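Local coordinates for replicase polyprotein 1a (Avian infectious bronchitis virus, PDB 3LD1) that supplies the non-structural protein 2 portion of a coronavirus replicase polyprotein, a segment whose precise role in infection is not firmly established, at residues 11-23 with 85-98. The protein carries 3 engineered substitutions. Sequence-based numbering, arbitrary orientation.
Sequences IPEQLCDALFFYT and LEDIFGVSPFARKY
Helix 13-20 packs at 9.2 Å between axes against helix 93-98, nearly antiparallel at 153°, and the backbones come nearest at Ala18 and Ala95, where Ala95 CB rests near Ala18 O. The partner is two successive helices joined by the short link Gly90 to Ser92, and how the corner between them is filled is illustrated by Tyr22, which plugs it from just beyond the end of helix 13-20. Its ring lies with Ser92 CB over the centre of one face, a CH-pi contact 3.4 Å from the centroid, while the edge of the Phe89 ring is directed at its face. The Leu85 and Tyr22 side chains come from opposite directions, and Leu85 CD2 meets Tyr22 CE2 and also Ala18 CB. Beside Tyr22, Ser92 caps helix 93-98: with OG swung anti to the backbone N (chi1 166°), it accepts from Ala95 N and gives a weak bond to Phe21 O. Phe21, Phe94 and Tyr98 form an aromatic cluster. The Phe21 edge meets the Tyr98 face in a T-shaped pair, planes at 83°, whereas Phe94 lies obliquely to Phe21, with Phe94 CE2 above one face of the Phe21 ring, offset toward its rim. Tyr98 OH lies 2.7 Å from Asp17 OD1, a weak bond with Gln14 O as rival acceptor; the carboxylate's strongest partner is Ala138 N, at OD2, which also salt-bridges Arg37 of helix 30-46, while OD1 takes Lys139 N. At the link, Tyr22 OH donates to Gly90 O at 2.6 Å.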
loop_
_atom_site.group_PDB
_atom_site.type_symbol
_atom_site.label_atom_id
_atom_site.label_comp_id
_atom_site.label_asym_id
_atom_site.label_seq_id
_atom_site.Cartn_x
_atom_site.Cartn_y
_atom_site.Cartn_z
ATOM N N ILE A 11 13.219 15.527 24.481
ATOM C CA ILE A 11 14.462 14.790 24.187
ATOM C C ILE A 11 14.731 14.642 22.658
ATOM O O ILE A 11 13.774 14.456 21.869
ATOM C CB ILE A 11 14.481 13.457 24.858
ATOM C CG1 ILE A 11 13.198 12.683 24.553
ATOM C CG2 ILE A 11 14.718 13.631 26.411
ATOM C CD1 ILE A 11 13.351 11.251 24.975
ATOM N N PRO A 12 16.008 14.760 22.223
ATOM C CA PRO A 12 16.277 14.671 20.756
ATOM C C PRO A 12 15.911 13.340 20.190
ATOM O O PRO A 12 15.771 12.376 20.949
ATOM C CB PRO A 12 17.779 14.984 20.584
ATOM C CG PRO A 12 18.383 15.132 21.980
ATOM C CD PRO A 12 17.214 15.028 23.034
ATOM N N GLU A 13 15.688 13.290 18.869
ATOM C CA GLU A 13 15.207 12.072 18.190
ATOM C C GLU A 13 16.124 10.896 18.522
ATOM O O GLU A 13 15.691 9.740 18.622
ATOM C CB GLU A 13 15.279 12.207 16.659
ATOM C CG GLU A 13 14.331 13.108 15.907
ATOM C CD GLU A 13 14.603 14.585 16.167
ATOM O OE1 GLU A 13 15.607 15.004 16.822
ATOM O OE2 GLU A 13 13.768 15.360 15.710
ATOM N N GLN A 14 17.415 11.133 18.583
ATOM C CA GLN A 14 18.290 9.965 18.711
ATOM C C GLN A 14 18.165 9.340 20.065
ATOM O O GLN A 14 18.517 8.191 20.248
ATOM C CB GLN A 14 19.744 10.335 18.518
ATOM C CG GLN A 14 20.155 11.403 19.482
ATOM C CD GLN A 14 21.206 12.282 18.877
ATOM O OE1 GLN A 14 21.167 13.561 19.007
ATOM N NE2 GLN A 14 22.163 11.628 18.175
ATOM N N LEU A 15 17.667 10.108 21.012
ATOM C CA LEU A 15 17.789 9.755 22.413
ATOM C C LEU A 15 16.477 9.079 22.608
ATOM O O LEU A 15 16.392 7.942 23.162
ATOM C CB LEU A 15 17.894 10.996 23.296
ATOM C CG LEU A 15 17.827 10.653 24.797
ATOM C CD1 LEU A 15 19.064 9.813 25.209
ATOM C CD2 LEU A 15 17.725 11.894 25.706
ATOM N N CYS A 16 15.470 9.729 22.054
ATOM C CA CYS A 16 14.198 9.127 22.025
ATOM C C CYS A 16 14.244 7.704 21.432
ATOM O O CYS A 16 13.646 6.757 21.955
ATOM C CB CYS A 16 13.206 9.976 21.233
ATOM S SG CYS A 16 11.649 9.177 21.721
ATOM N N ASP A 17 14.976 7.565 20.352
ATOM C CA ASP A 17 15.176 6.266 19.735
ATOM C C ASP A 17 15.892 5.281 20.660
ATOM O O ASP A 17 15.493 4.078 20.776
ATOM C CB ASP A 17 16.043 6.399 18.437
ATOM C CG ASP A 17 15.245 6.851 17.212
ATOM O OD1 ASP A 17 15.896 7.301 16.254
ATOM O OD2 ASP A 17 13.997 6.705 17.190
ATOM N N ALA A 18 16.955 5.762 21.313
ATOM C CA ALA A 18 17.674 4.800 22.166
ATOM C C ALA A 18 16.774 4.374 23.300
ATOM O O ALA A 18 16.753 3.200 23.629
ATOM C CB ALA A 18 18.931 5.340 22.693
ATOM N N LEU A 19 16.068 5.328 23.924
ATOM C CA LEU A 19 15.111 4.991 25.004
ATOM C C LEU A 19 14.144 3.966 24.417
ATOM O O LEU A 19 14.157 2.820 24.812
ATOM C CB LEU A 19 14.342 6.210 25.452
ATOM C CG LEU A 19 13.155 6.021 26.414
ATOM C CD1 LEU A 19 13.567 5.264 27.685
ATOM C CD2 LEU A 19 12.543 7.409 26.748
ATOM N N PHE A 20 13.357 4.336 23.413
ATOM C CA PHE A 20 12.402 3.366 22.858
ATOM C C PHE A 20 13.003 1.970 22.504
ATOM O O PHE A 20 12.342 0.931 22.589
ATOM C CB PHE A 20 11.662 3.919 21.610
ATOM C CG PHE A 20 10.569 2.961 21.080
ATOM C CD1 PHE A 20 9.362 2.807 21.779
ATOM C CD2 PHE A 20 10.784 2.202 19.914
ATOM C CE1 PHE A 20 8.373 1.913 21.280
ATOM C CE2 PHE A 20 9.808 1.338 19.381
ATOM C CZ PHE A 20 8.613 1.153 20.059
ATOM N N PHE A 21 14.256 1.936 22.090
ATOM C CA PHE A 21 14.796 0.670 21.660
ATOM C C PHE A 21 15.101 -0.349 22.768
ATOM O O PHE A 21 15.738 -1.391 22.512
ATOM C CB PHE A 21 16.030 0.967 20.857
ATOM C CG PHE A 21 15.729 1.460 19.503
ATOM C CD1 PHE A 21 14.471 1.205 18.925
ATOM C CD2 PHE A 21 16.723 2.122 18.741
ATOM C CE1 PHE A 21 14.200 1.669 17.613
ATOM C CE2 PHE A 21 16.449 2.604 17.435
ATOM C CZ PHE A 21 15.203 2.378 16.884
ATOM N N TYR A 22 14.681 -0.051 23.999
ATOM C CA TYR A 22 14.736 -1.033 25.085
ATOM C C TYR A 22 13.527 -1.927 25.051
ATOM O O TYR A 22 13.482 -2.900 25.798
ATOM C CB TYR A 22 14.771 -0.349 26.446
ATOM C CG TYR A 22 16.138 0.078 26.852
ATOM C CD1 TYR A 22 16.819 -0.598 27.910
ATOM C CD2 TYR A 22 16.772 1.189 26.223
ATOM C CE1 TYR A 22 18.164 -0.185 28.308
ATOM C CE2 TYR A 22 18.080 1.600 26.621
ATOM C CZ TYR A 22 18.751 0.867 27.658
ATOM O OH TYR A 22 19.967 1.198 28.040
ATOM N N THR A 23 12.551 -1.591 24.193
ATOM C CA THR A 23 11.252 -2.259 24.142
ATOM C C THR A 23 11.407 -3.775 23.961
ATOM O O THR A 23 12.402 -4.251 23.346
ATOM C CB THR A 23 10.373 -1.718 23.005
ATOM O OG1 THR A 23 9.039 -2.224 23.172
ATOM C CG2 THR A 23 10.930 -2.153 21.646
ATOM N N LEU A 85 21.250 6.976 30.416
ATOM C CA LEU A 85 20.248 6.012 30.149
ATOM C C LEU A 85 20.586 4.666 30.718
ATOM O O LEU A 85 19.729 4.041 31.354
ATOM C CB LEU A 85 20.158 5.896 28.633
ATOM C CG LEU A 85 18.975 5.239 27.989
ATOM C CD1 LEU A 85 17.754 6.020 28.224
ATOM C CD2 LEU A 85 19.234 5.291 26.542
ATOM N N GLU A 86 21.820 4.217 30.505
ATOM C CA GLU A 86 22.180 2.889 30.960
ATOM C C GLU A 86 22.202 2.869 32.473
ATOM O O GLU A 86 21.949 1.827 33.087
ATOM C CB GLU A 86 23.502 2.442 30.363
ATOM C CG GLU A 86 23.297 2.021 28.938
ATOM C CD GLU A 86 24.536 1.642 28.205
ATOM O OE1 GLU A 86 25.598 1.625 28.819
ATOM O OE2 GLU A 86 24.453 1.335 26.999
ATOM N N ASP A 87 22.449 4.019 33.087
ATOM C CA ASP A 87 22.450 4.114 34.575
ATOM C C ASP A 87 21.104 3.847 35.154
ATOM O O ASP A 87 20.988 3.369 36.275
ATOM C CB ASP A 87 22.908 5.484 35.060
ATOM C CG ASP A 87 24.387 5.708 34.823
ATOM O OD1 ASP A 87 25.145 4.693 34.597
ATOM O OD2 ASP A 87 24.778 6.901 34.847
ATOM N N ILE A 88 20.076 4.152 34.382
ATOM C CA ILE A 88 18.743 3.963 34.829
ATOM C C ILE A 88 18.229 2.627 34.359
ATOM O O ILE A 88 17.665 1.900 35.174
ATOM C CB ILE A 88 17.848 5.007 34.238
ATOM C CG1 ILE A 88 18.140 6.425 34.798
ATOM C CG2 ILE A 88 16.403 4.545 34.332
ATOM C CD1 ILE A 88 17.488 7.464 33.982
ATOM N N PHE A 89 18.421 2.254 33.078
ATOM C CA PHE A 89 17.685 1.079 32.523
ATOM C C PHE A 89 18.477 -0.211 32.454
ATOM O O PHE A 89 17.898 -1.319 32.402
ATOM C CB PHE A 89 17.032 1.384 31.172
ATOM C CG PHE A 89 15.923 2.414 31.239
ATOM C CD1 PHE A 89 16.204 3.760 31.179
ATOM C CD2 PHE A 89 14.604 2.030 31.338
ATOM C CE1 PHE A 89 15.215 4.737 31.261
ATOM C CE2 PHE A 89 13.569 3.002 31.412
ATOM C CZ PHE A 89 13.865 4.346 31.378
ATOM N N GLY A 90 19.791 -0.085 32.549
ATOM C CA GLY A 90 20.680 -1.186 32.267
ATOM C C GLY A 90 21.002 -1.057 30.797
ATOM O O GLY A 90 20.782 0.003 30.207
ATOM N N VAL A 91 21.515 -2.132 30.207
ATOM C CA VAL A 91 22.069 -2.133 28.887
ATOM C C VAL A 91 21.057 -2.818 28.005
ATOM O O VAL A 91 20.444 -3.804 28.414
ATOM C CB VAL A 91 23.397 -2.917 28.819
ATOM C CG1 VAL A 91 23.969 -2.946 27.355
ATOM C CG2 VAL A 91 24.401 -2.264 29.695
ATOM N N SER A 92 20.873 -2.233 26.811
ATOM C CA SER A 92 20.099 -2.808 25.740
ATOM C C SER A 92 21.037 -3.143 24.595
ATOM O O SER A 92 21.689 -2.292 24.096
ATOM C CB SER A 92 19.020 -1.833 25.261
ATOM O OG SER A 92 18.515 -2.320 24.021
ATOM N N PRO A 93 21.100 -4.397 24.175
ATOM C CA PRO A 93 22.161 -4.691 23.165
ATOM C C PRO A 93 21.829 -3.982 21.845
ATOM O O PRO A 93 22.711 -3.385 21.154
ATOM C CB PRO A 93 22.160 -6.263 23.038
ATOM C CG PRO A 93 21.262 -6.792 24.212
ATOM C CD PRO A 93 20.312 -5.589 24.584
ATOM N N PHE A 94 20.551 -4.021 21.519
ATOM C CA PHE A 94 20.036 -3.215 20.425
ATOM C C PHE A 94 20.428 -1.692 20.479
ATOM O O PHE A 94 21.066 -1.166 19.523
ATOM C CB PHE A 94 18.531 -3.427 20.330
ATOM C CG PHE A 94 17.871 -2.724 19.161
ATOM C CD1 PHE A 94 18.505 -2.615 17.899
ATOM C CD2 PHE A 94 16.585 -2.205 19.287
ATOM C CE1 PHE A 94 17.834 -1.973 16.764
ATOM C CE2 PHE A 94 15.946 -1.541 18.175
ATOM C CZ PHE A 94 16.580 -1.431 16.929
ATOM N N ALA A 95 20.042 -0.981 21.530
ATOM C CA ALA A 95 20.498 0.397 21.671
ATOM C C ALA A 95 21.993 0.501 21.345
ATOM O O ALA A 95 22.384 1.324 20.553
ATOM C CB ALA A 95 20.222 0.967 23.087
ATOM N N ARG A 96 22.836 -0.365 21.892
ATOM C CA ARG A 96 24.268 -0.200 21.606
ATOM C C ARG A 96 24.642 -0.327 20.161
ATOM O O ARG A 96 25.473 0.460 19.718
ATOM C CB ARG A 96 25.186 -1.035 22.491
ATOM C CG ARG A 96 24.949 -0.721 23.990
ATOM C CD ARG A 96 25.996 -1.439 24.810
ATOM N NE ARG A 96 26.326 -0.617 25.950
ATOM C CZ ARG A 96 27.079 -1.020 26.954
ATOM N NH1 ARG A 96 27.561 -2.251 26.959
ATOM N NH2 ARG A 96 27.327 -0.198 27.952
ATOM N N LYS A 97 24.028 -1.248 19.425
ATOM C CA LYS A 97 24.287 -1.309 18.001
ATOM C C LYS A 97 23.806 -0.004 17.332
ATOM O O LYS A 97 24.472 0.563 16.431
ATOM C CB LYS A 97 23.615 -2.518 17.407
ATOM C CG LYS A 97 24.072 -3.770 18.114
ATOM C CD LYS A 97 23.726 -5.104 17.348
ATOM C CE LYS A 97 22.200 -5.287 17.180
ATOM N NZ LYS A 97 21.590 -6.672 16.745
ATOM N N TYR A 98 22.702 0.531 17.843
ATOM C CA TYR A 98 22.196 1.722 17.298
ATOM C C TYR A 98 23.145 2.853 17.527
ATOM O O TYR A 98 23.249 3.757 16.629
ATOM C CB TYR A 98 20.798 2.029 17.845
ATOM C CG TYR A 98 20.238 3.435 17.576
ATOM C CD1 TYR A 98 19.665 3.776 16.317
ATOM C CD2 TYR A 98 20.227 4.426 18.604
ATOM C CE1 TYR A 98 19.096 5.088 16.085
ATOM C CE2 TYR A 98 19.664 5.737 18.372
ATOM C CZ TYR A 98 19.097 6.048 17.122
ATOM O OH TYR A 98 18.560 7.321 16.887
#